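Local coordinates for pseudoalteromonas arctica PAMC 21717 (Pseudoalteromonas arctica, PDB 5YL7), which is a cold-active serine protease of the subtilase family that binds several calcium ions and probably cleaves peptide bonds in the manner of subtilisin, at residues Pro24-Thr29 with Val329-Ala334; Val35-Leu40 with Val290-Lys295; Gly228-Tyr233 with Thr322-Gly327. All blocks are in the same frame, centred on the assembly; numbering follows the deposited sequence.

Interaction 1: Pro24-Thr29 with Val329-Ala334; sequences PTAWDT and VDAAAA
Asp330 OD1, just ahead of the helix whose first turn brings Ala331 and Ala332 against Ala26, is gripped by two donors. One is the backbone: Ala333 N reaches Asp330 OD1 over 3.1 Å, nearly straight at 169°, and arrives from above the carboxylate plane. The other is the amide ND2 of Asn22, directly before helix 23-27. Asp330 is thus the N-cap of helix 331-338, and its carboxylate also ties that helix start to the chain leading into helix 23-27. A backbone hydrogen bond between Ala331 and Leu21 joins the same two parts.

Beside this polar join the helices meet through methyl groups. The methyl of Ala26 points into the first turn of the other helix, with CB 3.6 Å from Ala332 N; Ala26 CB is also 3.7 Å from Ala331 CB. In return Ala332 CB lies alongside the other backbone, 3.8 Å from Ala26 N. Thr25 adds its methyl branch: CG2, anti to the backbone N, lies 3.8 Å from Ala332 CB at the exposed margin. With so little side chain between them, Ala26 CA and Ala332 CA come within 4.0 Å.

The next residue, Trp27, holds helix 23-27 from another side, its NE1 hydrogen-bonded to Val121 O and its ring edge-to-face with Tyr123. The chemistry is therefore divided: small apolar groups allow the two backbones to approach, and the polar links come from the cap and the chain around Asn22, where the helix's positive end would probably stabilise the carboxylate.

Interaction 2: Val35-Leu40 with Val290-Lys295; sequences VVVAVL and VAALIK
Val35 sets its two methyls on different parts of Ala292. CG1 lies 3.6 Å from Ala292 CB, and CG2 rests against the peptide, 3.5 Å from Ala292 O. The split follows from the torsion: with CG1 opposite the backbone N (chi1 -178°), CG2 falls beside that N and meets the carbonyl. Both Val35 methyls also come within 4.1 Å of Lys295 CB, one turn on. Val37, two residues on and within strand 36-41, adds one methyl, its CG2 standing 3.9 Å from Ala292 CB. Ala292 CB is thus met by a methyl of each valine. An alanine in place of Val35 would probably open a gap over the Ala292 carbonyl and leave the root of Lys295 with less apolar cover.

Only the base of Lys295 belongs to this packing. Its chain bends at chi2 (68°) and carries NZ away to the carbonyls of Ala301 and Pro299, beyond the end of the helix. On the strand side, backbone hydrogen bonds position Val35 on Lys126 and Val37 on Lys126 and Val128, and Val36 N is hydrogen-bonded to Asp166 OD2.

In this subtilisin-like fold the helix packs on the start of a sheet strand and the residue before it. Strand 36-41 ends in Asp41 and the first turn of helix 280-297 holds Ser281, two residues whose geometry with His100 is consistent with the catalytic triad; the contact joins the parts remote from that site. Strand 36-41 lies between the parallel strands 126-131 and 167-170, while helix 280-297 packs through Ala291 and Ile294 on helix 303-312 and through Val290 and Leu293 on helix 331-338.

Interaction 3: Gly228-Tyr233 with Thr322-Gly327; sequences GGRAYY and TSCGTG
Arg230 lays the aliphatic part of its side chain along the sulfur of Cys324, and this is the close side of the contact. Cys324 SG lies 3.9 Å from Arg230 CD and 4.0 Å from Arg230 CG, with Arg230 CB equally near, so three successive carbons border one sulfur. The arginine can do this because its first two torsions are extended, CG opposite the backbone N (chi1 -168°), before the chain turns at chi3 (60°). The sulfur has little freedom of its own: it is bonded to Cys321 SG, and Arg230 touches that cysteine as well. Backbone hydrogen bonds of Arg230 with Thr320 and of Ser323 with Gly237 hold the two loops together.

Both segments are loops at one edge of the subtilase fold. Residues 228-233 lie on the way from strand 219-224 to strand 242-245, the last two of the parallel sheet, and residues 322-327 on the way from helix 303-312 to helix 331-338. The disulfide closes a very short ring, with just Thr322 and Ser323 between its cysteines, and the Cys324 side chain stands about 13 Å from a bound calcium ion.

Toward Thr322 the fit is looser. Arg230 CD comes no nearer than 4.3 Å to Thr322 O, and the polar link is made by a water that accepts from Arg230 NE at 3.1 Å and from Thr322 N at 2.9 Å. This water lies at the edge of the guanidinium, in its plane. Another part of the group is held within the protein: Arg230 NH1 donates to Ser234 O and to Asn204 OD1, which should restrain the guanidinium while NE donates to the water that bridges to exposed Thr322.

From the N terminus, residues 24-29 come first of these segments and strand 36-41 soon after; both have partners far along the chain. Residues 228-233, between the last two sheet strands, follow. Helix 280-297 then closes the loop of interaction 2, residues 322-327 that of interaction 3, and residues 329-334 the longest, that of interaction 1, which encloses the other two. Interactions 2 and 3 cross, their segments alternating, and do not touch. Interactions 1 and 2 meet through Val290, whose methyls pack on Val329, Ala331 and Ala334. Together the contacts tie helix 23-27, the central sheet and a loop at its edge to the C-terminal part of the chain.

Interaction 1: Pro24-Thr29 with Val329-Ala334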
ATOM      1  N   PRO A  24      -1.890   5.228  18.070  1.00  7.48           N
ATOM      2  CA  PRO A  24      -2.977   5.457  19.050  1.00  7.83           C
ATOM      3  C   PRO A  24      -3.266   6.899  19.328  1.00  9.01           C
ATOM      4  O   PRO A  24      -4.506   7.272  19.372  1.00 10.03           O
ATOM      5  CB  PRO A  24      -2.419   4.688  20.268  1.00  9.50           C
ATOM      6  CG  PRO A  24      -1.699   3.507  19.673  1.00  9.17           C
ATOM      7  CD  PRO A  24      -0.981   4.151  18.472  1.00  8.35           C
ATOM      8  N   THR A  25      -2.313   7.759  19.477  1.00  9.45           N
ATOM      9  CA  THR A  25      -2.552   9.129  19.681  1.00 10.44           C
ATOM     10  C   THR A  25      -3.163   9.827  18.487  1.00 10.30           C
ATOM     11  O   THR A  25      -4.030  10.705  18.533  1.00 10.67           O
ATOM     12  CB  THR A  25      -1.233   9.895  20.130  1.00 14.37           C
ATOM     13  OG1 THR A  25      -0.957   9.333  21.412  1.00 20.70           O
ATOM     14  CG2 THR A  25      -1.486  11.421  20.169  1.00 16.61           C
ATOM     15  N   ALA A  26      -2.708   9.411  17.242  1.00  8.50           N
ATOM     16  CA  ALA A  26      -3.324   9.965  16.060  1.00  8.13           C
ATOM     17  C   ALA A  26      -4.821   9.705  15.976  1.00  7.59           C
ATOM     18  O   ALA A  26      -5.578  10.601  15.575  1.00  7.82           O
ATOM     19  CB  ALA A  26      -2.605   9.401  14.821  1.00  7.59           C
ATOM     20  N   TRP A  27      -5.185   8.483  16.311  1.00  7.60           N
ATOM     21  CA  TRP A  27      -6.610   8.053  16.249  1.00  7.55           C
ATOM     22  C   TRP A  27      -7.495   8.848  17.210  1.00  8.31           C
ATOM     23  O   TRP A  27      -8.725   8.855  16.968  1.00  9.21           O
ATOM     24  CB  TRP A  27      -6.684   6.598  16.507  1.00  6.73           C
ATOM     25  CG  TRP A  27      -6.141   5.697  15.367  1.00  6.66           C
ATOM     26  CD1 TRP A  27      -6.178   5.950  14.023  1.00  6.92           C
ATOM     27  CD2 TRP A  27      -5.595   4.420  15.529  1.00  6.10           C
ATOM     28  NE1 TRP A  27      -5.684   4.890  13.374  1.00  6.28           N
ATOM     29  CE2 TRP A  27      -5.314   3.904  14.230  1.00  6.75           C
ATOM     30  CE3 TRP A  27      -5.275   3.595  16.633  1.00  7.08           C
ATOM     31  CZ2 TRP A  27      -4.812   2.651  14.036  1.00  7.53           C
ATOM     32  CZ3 TRP A  27      -4.739   2.406  16.461  1.00  8.01           C
ATOM     33  CH2 TRP A  27      -4.456   1.918  15.108  1.00  9.07           C
ATOM     34  N   ASP A  28      -6.962   9.529  18.227  1.00  9.04           N
ATOM     35  CA  ASP A  28      -7.786  10.454  19.038  1.00  9.26           C
ATOM     36  C   ASP A  28      -8.358  11.536  18.207  1.00 12.36           C
ATOM     37  O   ASP A  28      -9.345  12.201  18.648  1.00 13.70           O
ATOM     38  CB  ASP A  28      -6.901  10.969  20.187  1.00  9.56           C
ATOM     39  CG  ASP A  28      -6.617   9.929  21.191  1.00 11.41           C
ATOM     40  OD1 ASP A  28      -7.364   8.950  21.335  1.00 13.76           O
ATOM     41  OD2 ASP A  28      -5.490  10.037  21.830  1.00 15.45           O
ATOM     42  N   THR A  29      -7.748  11.933  17.055  1.00 11.99           N
ATOM     43  CA  THR A  29      -8.112  13.089  16.249  1.00 12.93           C
ATOM     44  C   THR A  29      -8.607  12.693  14.857  1.00  9.86           C
ATOM     45  O   THR A  29      -9.405  13.361  14.208  1.00 10.77           O
ATOM     46  CB  THR A  29      -6.749  14.013  16.054  1.00 12.99           C
ATOM     47  OG1 THR A  29      -6.403  14.494  17.389  1.00 25.73           O
ATOM     48  CG2 THR A  29      -7.005  15.155  15.259  1.00 21.03           C
ATOM     49  N   VAL A 329       7.705   7.862   9.586  1.00  4.78           N
ATOM     50  CA  VAL A 329       6.402   8.555   9.681  1.00  5.65           C
ATOM     51  C   VAL A 329       5.813   8.423  11.093  1.00  5.72           C
ATOM     52  O   VAL A 329       5.817   7.322  11.636  1.00  5.70           O
ATOM     53  CB  VAL A 329       5.444   8.019   8.574  1.00  5.74           C
ATOM     54  CG1 VAL A 329       4.004   8.476   8.820  1.00  6.49           C
ATOM     55  CG2 VAL A 329       5.956   8.440   7.238  1.00  6.33           C
ATOM     56  N   ASP A 330       5.373   9.578  11.567  1.00  6.19           N
ATOM     57  CA  ASP A 330       4.791   9.663  12.909  1.00  6.69           C
ATOM     58  C   ASP A 330       3.383  10.133  12.735  1.00  5.85           C
ATOM     59  O   ASP A 330       3.124  11.266  12.433  1.00  6.51           O
ATOM     60  CB  ASP A 330       5.647  10.636  13.753  1.00  7.58           C
ATOM     61  CG  ASP A 330       5.107  10.902  15.104  1.00 10.10           C
ATOM     62  OD1 ASP A 330       3.918  10.636  15.394  1.00  9.13           O
ATOM     63  OD2 ASP A 330       5.884  11.452  15.973  1.00 11.45           O
ATOM     64  N   ALA A 331       2.469   9.155  12.860  1.00  5.83           N
ATOM     65  CA  ALA A 331       1.057   9.485  12.539  1.00  6.12           C
ATOM     66  C   ALA A 331       0.543  10.615  13.408  1.00  6.43           C
ATOM     67  O   ALA A 331      -0.208  11.462  12.938  1.00  7.08           O
ATOM     68  CB  ALA A 331       0.197   8.279  12.721  1.00  6.49           C
ATOM     69  N   ALA A 332       0.835  10.548  14.684  1.00  6.32           N
ATOM     70  CA  ALA A 332       0.317  11.605  15.620  1.00  6.71           C
ATOM     71  C   ALA A 332       0.792  12.977  15.267  1.00  6.39           C
ATOM     72  O   ALA A 332       0.008  13.954  15.191  1.00  8.52           O
ATOM     73  CB  ALA A 332       0.657  11.265  17.035  1.00  7.95           C
ATOM     74  N   ALA A 333       2.115  13.075  14.949  1.00  6.99           N
ATOM     75  CA  ALA A 333       2.663  14.365  14.582  1.00  6.59           C
ATOM     76  C   ALA A 333       2.139  14.895  13.265  1.00  6.96           C
ATOM     77  O   ALA A 333       1.920  16.069  13.058  1.00  7.87           O
ATOM     78  CB  ALA A 333       4.187  14.318  14.587  1.00  7.11           C
ATOM     79  N   ALA A 334       1.943  13.985  12.276  1.00  6.97           N
ATOM     80  CA  ALA A 334       1.384  14.343  11.034  1.00  6.83           C
ATOM     81  C   ALA A 334      -0.054  14.887  11.155  1.00  6.90           C
ATOM     82  O   ALA A 334      -0.367  15.869  10.545  1.00  7.07           O
ATOM     83  CB  ALA A 334       1.430  13.122  10.054  1.00  7.46           C
TER

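Interaction 2: Val35-Leu40 with Val290-Lys295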
ATOM      1  N   VAL A  35     -12.491   9.678   3.613  1.00  7.04           N
ATOM      2  CA  VAL A  35     -11.362   9.635   2.665  1.00  6.59           C
ATOM      3  C   VAL A  35     -11.359   8.306   1.940  1.00  5.90           C
ATOM      4  O   VAL A  35     -11.768   7.278   2.464  1.00  6.63           O
ATOM      5  CB  VAL A  35     -10.049   9.848   3.482  1.00  6.55           C
ATOM      6  CG1 VAL A  35      -8.882   9.856   2.551  1.00  6.59           C
ATOM      7  CG2 VAL A  35     -10.119  11.129   4.272  1.00  7.05           C
ATOM      8  N   VAL A  36     -10.912   8.373   0.667  1.00  6.26           N
ATOM      9  CA  VAL A  36     -10.843   7.217  -0.210  1.00  5.59           C
ATOM     10  C   VAL A  36      -9.386   6.951  -0.598  1.00  5.10           C
ATOM     11  O   VAL A  36      -8.690   7.868  -1.062  1.00  5.94           O
ATOM     12  CB  VAL A  36     -11.716   7.413  -1.459  1.00  5.91           C
ATOM     13  CG1 VAL A  36     -11.564   6.265  -2.438  1.00  6.80           C
ATOM     14  CG2 VAL A  36     -13.169   7.554  -1.057  1.00  7.85           C
ATOM     15  N   VAL A  37      -8.971   5.704  -0.394  1.00  5.15           N
ATOM     16  CA  VAL A  37      -7.646   5.231  -0.790  1.00  4.96           C
ATOM     17  C   VAL A  37      -7.775   4.214  -1.848  1.00  4.28           C
ATOM     18  O   VAL A  37      -8.414   3.177  -1.642  1.00  5.67           O
ATOM     19  CB  VAL A  37      -6.828   4.690   0.437  1.00  4.92           C
ATOM     20  CG1 VAL A  37      -5.434   4.253  -0.005  1.00  5.35           C
ATOM     21  CG2 VAL A  37      -6.777   5.691   1.580  1.00  5.54           C
ATOM     22  N   ALA A  38      -7.146   4.418  -3.016  1.00  4.23           N
ATOM     23  CA  ALA A  38      -7.093   3.391  -4.070  1.00  4.73           C
ATOM     24  C   ALA A  38      -5.856   2.538  -3.851  1.00  4.88           C
ATOM     25  O   ALA A  38      -4.751   3.073  -3.729  1.00  5.94           O
ATOM     26  CB  ALA A  38      -7.154   4.051  -5.428  1.00  5.18           C
ATOM     27  N   VAL A  39      -6.035   1.239  -3.839  1.00  4.12           N
ATOM     28  CA  VAL A  39      -4.940   0.267  -3.661  1.00  4.60           C
ATOM     29  C   VAL A  39      -4.743  -0.420  -4.986  1.00  4.53           C
ATOM     30  O   VAL A  39      -5.631  -1.176  -5.440  1.00  4.78           O
ATOM     31  CB  VAL A  39      -5.239  -0.709  -2.534  1.00  5.00           C
ATOM     32  CG1 VAL A  39      -4.269  -1.835  -2.530  1.00  5.68           C
ATOM     33  CG2 VAL A  39      -5.277   0.010  -1.222  1.00  4.98           C
ATOM     34  N   LEU A  40      -3.634  -0.115  -5.674  1.00  4.39           N
ATOM     35  CA  LEU A  40      -3.330  -0.646  -7.009  1.00  4.54           C
ATOM     36  C   LEU A  40      -2.470  -1.850  -6.822  1.00  4.82           C
ATOM     37  O   LEU A  40      -1.309  -1.697  -6.413  1.00  5.10           O
ATOM     38  CB  LEU A  40      -2.632   0.426  -7.859  1.00  5.42           C
ATOM     39  CG  LEU A  40      -3.541   1.411  -8.579  1.00  6.17           C
ATOM     40  CD1 LEU A  40      -4.374   2.228  -7.605  1.00  6.48           C
ATOM     41  CD2 LEU A  40      -2.699   2.366  -9.425  1.00  6.71           C
ATOM     42  N   VAL A 290      -1.609   7.096   6.721  1.00  5.05           N
ATOM     43  CA  VAL A 290      -1.392   8.420   7.315  1.00  5.00           C
ATOM     44  C   VAL A 290      -1.772   9.509   6.381  1.00  4.99           C
ATOM     45  O   VAL A 290      -2.329  10.541   6.852  1.00  5.17           O
ATOM     46  CB  VAL A 290       0.025   8.541   7.925  1.00  5.27           C
ATOM     47  CG1 VAL A 290       0.227   9.918   8.541  1.00  5.71           C
ATOM     48  CG2 VAL A 290       0.245   7.473   8.984  1.00  5.73           C
ATOM     49  N   ALA A 291      -1.517   9.378   5.081  1.00  5.30           N
ATOM     50  CA  ALA A 291      -2.018  10.376   4.144  1.00  5.09           C
ATOM     51  C   ALA A 291      -3.533  10.532   4.238  1.00  5.08           C
ATOM     52  O   ALA A 291      -4.034  11.687   4.164  1.00  6.48           O
ATOM     53  CB  ALA A 291      -1.598   9.982   2.720  1.00  5.07           C
ATOM     54  N   ALA A 292      -4.270   9.462   4.414  1.00  4.93           N
ATOM     55  CA  ALA A 292      -5.694   9.529   4.642  1.00  5.37           C
ATOM     56  C   ALA A 292      -6.018  10.197   5.943  1.00  5.61           C
ATOM     57  O   ALA A 292      -7.043  10.964   5.973  1.00  6.60           O
ATOM     58  CB  ALA A 292      -6.349   8.145   4.523  1.00  5.68           C
ATOM     59  N   LEU A 293      -5.303   9.974   7.025  1.00  5.41           N
ATOM     60  CA  LEU A 293      -5.548  10.680   8.295  1.00  6.34           C
ATOM     61  C   LEU A 293      -5.368  12.148   8.056  1.00  6.49           C
ATOM     62  O   LEU A 293      -6.197  12.988   8.536  1.00  7.41           O
ATOM     63  CB  LEU A 293      -4.660  10.183   9.404  1.00  6.00           C
ATOM     64  CG  LEU A 293      -4.691   8.703   9.692  1.00  6.57           C
ATOM     65  CD1 LEU A 293      -3.825   8.392  10.920  1.00  7.00           C
ATOM     66  CD2 LEU A 293      -6.108   8.183   9.872  1.00  7.25           C
ATOM     67  N   ILE A 294      -4.307  12.559   7.419  1.00  5.76           N
ATOM     68  CA  ILE A 294      -4.049  13.945   7.078  1.00  5.79           C
ATOM     69  C   ILE A 294      -5.160  14.494   6.310  1.00  6.25           C
ATOM     70  O   ILE A 294      -5.608  15.680   6.590  1.00  7.34           O
ATOM     71  CB  ILE A 294      -2.686  14.081   6.292  1.00  6.16           C
ATOM     72  CG1 ILE A 294      -1.529  13.794   7.188  1.00  6.50           C
ATOM     73  CG2 ILE A 294      -2.595  15.427   5.637  1.00  6.78           C
ATOM     74  CD1 ILE A 294      -0.233  13.465   6.407  1.00  6.47           C
ATOM     75  N   LYS A 295      -5.695  13.845   5.296  1.00  6.23           N
ATOM     76  CA  LYS A 295      -6.775  14.370   4.449  1.00  6.80           C
ATOM     77  C   LYS A 295      -8.059  14.506   5.252  1.00  6.81           C
ATOM     78  O   LYS A 295      -8.807  15.454   4.931  1.00  8.73           O
ATOM     79  CB  LYS A 295      -6.935  13.459   3.221  1.00  7.61           C
ATOM     80  CG  LYS A 295      -7.845  14.007   2.167  1.00  7.95           C
ATOM     81  CD  LYS A 295      -7.259  15.226   1.499  1.00  9.50           C
ATOM     82  CE  LYS A 295      -8.058  15.621   0.271  1.00 13.23           C
ATOM     83  NZ  LYS A 295      -7.603  16.768  -0.408  1.00 21.90           N
TER

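Interaction 3: Gly228-Tyr233 with Thr322-Gly327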
ATOM      1  N   GLY A 228      13.376  -0.337  14.208  1.00  6.34           N
ATOM      2  CA  GLY A 228      13.433   1.048  13.774  1.00  6.68           C
ATOM      3  C   GLY A 228      14.644   1.403  12.913  1.00  6.66           C
ATOM      4  O   GLY A 228      14.852   2.613  12.714  1.00  8.25           O
ATOM      5  N   GLY A 229      15.333   0.434  12.423  1.00  6.50           N
ATOM      6  CA  GLY A 229      16.385   0.643  11.455  1.00  6.51           C
ATOM      7  C   GLY A 229      15.996   0.078  10.128  1.00  6.33           C
ATOM      8  O   GLY A 229      15.023  -0.664   9.995  1.00  6.13           O
ATOM      9  N   ARG A 230      16.842   0.325   9.111  1.00  6.31           N
ATOM     10  CA  ARG A 230      16.482  -0.102   7.773  1.00  5.51           C
ATOM     11  C   ARG A 230      16.244  -1.564   7.690  1.00  5.81           C
ATOM     12  O   ARG A 230      17.071  -2.401   8.132  1.00  8.03           O
ATOM     13  CB  ARG A 230      17.598   0.292   6.742  1.00  6.41           C
ATOM     14  CG  ARG A 230      17.128   0.116   5.312  1.00  6.86           C
ATOM     15  CD  ARG A 230      18.101   0.712   4.324  1.00  7.09           C
ATOM     16  NE  ARG A 230      19.436   0.125   4.371  1.00  7.14           N
ATOM     17  CZ  ARG A 230      19.835  -0.973   3.786  1.00  8.46           C
ATOM     18  NH1 ARG A 230      19.095  -1.704   3.018  1.00  8.06           N
ATOM     19  NH2 ARG A 230      21.161  -1.316   3.942  1.00 12.85           N
ATOM     20  N   ALA A 231      15.143  -2.030   7.133  1.00  5.37           N
ATOM     21  CA  ALA A 231      14.960  -3.455   6.883  1.00  5.64           C
ATOM     22  C   ALA A 231      15.977  -3.909   5.895  1.00  6.43           C
ATOM     23  O   ALA A 231      16.298  -3.203   4.946  1.00  6.94           O
ATOM     24  CB  ALA A 231      13.518  -3.689   6.356  1.00  5.65           C
ATOM     25  N   TYR A 232      16.525  -5.121   6.097  1.00  7.10           N
ATOM     26  CA  TYR A 232      17.699  -5.542   5.325  1.00  6.45           C
ATOM     27  C   TYR A 232      17.507  -5.452   3.847  1.00  6.69           C
ATOM     28  O   TYR A 232      18.493  -5.207   3.102  1.00  8.01           O
ATOM     29  CB  TYR A 232      18.108  -6.967   5.716  1.00  6.68           C
ATOM     30  CG  TYR A 232      17.052  -8.020   5.551  1.00  6.45           C
ATOM     31  CD1 TYR A 232      16.879  -8.720   4.377  1.00  7.32           C
ATOM     32  CD2 TYR A 232      16.170  -8.354   6.610  1.00  7.31           C
ATOM     33  CE1 TYR A 232      15.953  -9.718   4.245  1.00  7.22           C
ATOM     34  CE2 TYR A 232      15.262  -9.334   6.518  1.00  6.85           C
ATOM     35  CZ  TYR A 232      15.126 -10.039   5.341  1.00  7.53           C
ATOM     36  OH  TYR A 232      14.219 -11.101   5.173  1.00  9.98           O
ATOM     37  N   TYR A 233      16.326  -5.675   3.307  1.00  5.71           N
ATOM     38  CA  TYR A 233      16.052  -5.692   1.889  1.00  6.26           C
ATOM     39  C   TYR A 233      15.724  -4.285   1.326  1.00  5.69           C
ATOM     40  O   TYR A 233      15.584  -4.197   0.112  1.00  6.56           O
ATOM     41  CB  TYR A 233      14.862  -6.636   1.591  1.00  6.44           C
ATOM     42  CG  TYR A 233      13.636  -6.247   2.390  1.00  5.88           C
ATOM     43  CD1 TYR A 233      12.883  -5.136   2.039  1.00  5.93           C
ATOM     44  CD2 TYR A 233      13.261  -6.893   3.576  1.00  5.81           C
ATOM     45  CE1 TYR A 233      11.847  -4.688   2.838  1.00  4.97           C
ATOM     46  CE2 TYR A 233      12.245  -6.468   4.352  1.00  5.49           C
ATOM     47  CZ  TYR A 233      11.561  -5.333   4.045  1.00  5.08           C
ATOM     48  OH  TYR A 233      10.521  -4.847   4.814  1.00  5.06           O
ATOM     49  N   THR A 322      20.324   4.368   6.608  1.00 13.72           N
ATOM     50  CA  THR A 322      21.035   5.275   5.746  1.00 15.38           C
ATOM     51  C   THR A 322      20.155   5.602   4.495  1.00 11.06           C
ATOM     52  O   THR A 322      19.703   4.697   3.816  1.00 12.49           O
ATOM     53  CB  THR A 322      22.414   4.775   5.307  1.00 21.25           C
ATOM     54  OG1 THR A 322      23.102   4.019   6.346  1.00 24.61           O
ATOM     55  CG2 THR A 322      23.281   5.981   4.882  1.00 24.78           C
ATOM     56  N   SER A 323      20.074   6.859   4.247  1.00 10.50           N
ATOM     57  CA  SER A 323      19.309   7.330   3.075  1.00  8.86           C
ATOM     58  C   SER A 323      17.891   6.786   3.006  1.00  8.98           C
ATOM     59  O   SER A 323      17.442   6.258   2.002  1.00  8.38           O
ATOM     60  CB  SER A 323      20.020   7.045   1.806  1.00  9.66           C
ATOM     61  OG  SER A 323      21.352   7.680   1.801  1.00 14.72           O
ATOM     62  N   CYS A 324      17.226   6.920   4.141  1.00  7.98           N
ATOM     63  CA  CYS A 324      15.891   6.409   4.384  1.00  7.83           C
ATOM     64  C   CYS A 324      14.897   7.552   4.483  1.00  7.33           C
ATOM     65  O   CYS A 324      13.806   7.409   5.127  1.00  7.52           O
ATOM     66  CB  CYS A 324      15.823   5.641   5.661  1.00  7.55           C
ATOM     67  SG  CYS A 324      16.705   4.071   5.634  1.00  9.93           S
ATOM     68  N   GLY A 325      15.133   8.691   3.845  1.00  7.38           N
ATOM     69  CA  GLY A 325      14.252   9.813   3.910  1.00  7.20           C
ATOM     70  C   GLY A 325      14.433  10.537   5.214  1.00  7.37           C
ATOM     71  O   GLY A 325      15.429  10.401   5.918  1.00  8.01           O
ATOM     72  N   THR A 326      13.446  11.346   5.591  1.00  5.85           N
ATOM     73  CA  THR A 326      13.654  12.285   6.695  1.00  6.01           C
ATOM     74  C   THR A 326      13.546  11.623   8.015  1.00  6.16           C
ATOM     75  O   THR A 326      13.898  12.284   9.050  1.00  7.05           O
ATOM     76  CB  THR A 326      12.672  13.469   6.617  1.00  6.60           C
ATOM     77  OG1 THR A 326      11.352  12.970   6.836  1.00  6.51           O
ATOM     78  CG2 THR A 326      12.761  14.185   5.320  1.00  7.79           C
ATOM     79  N   GLY A 327      12.955  10.434   8.127  1.00  5.54           N
ATOM     80  CA  GLY A 327      12.652   9.806   9.411  1.00  5.44           C
ATOM     81  C   GLY A 327      11.567   8.765   9.225  1.00  5.31           C
ATOM     82  O   GLY A 327      11.196   8.486   8.060  1.00  5.74           O
TER
HETATM   83  O   HOH W   1      21.096   1.521   6.605  1.00 10.04           O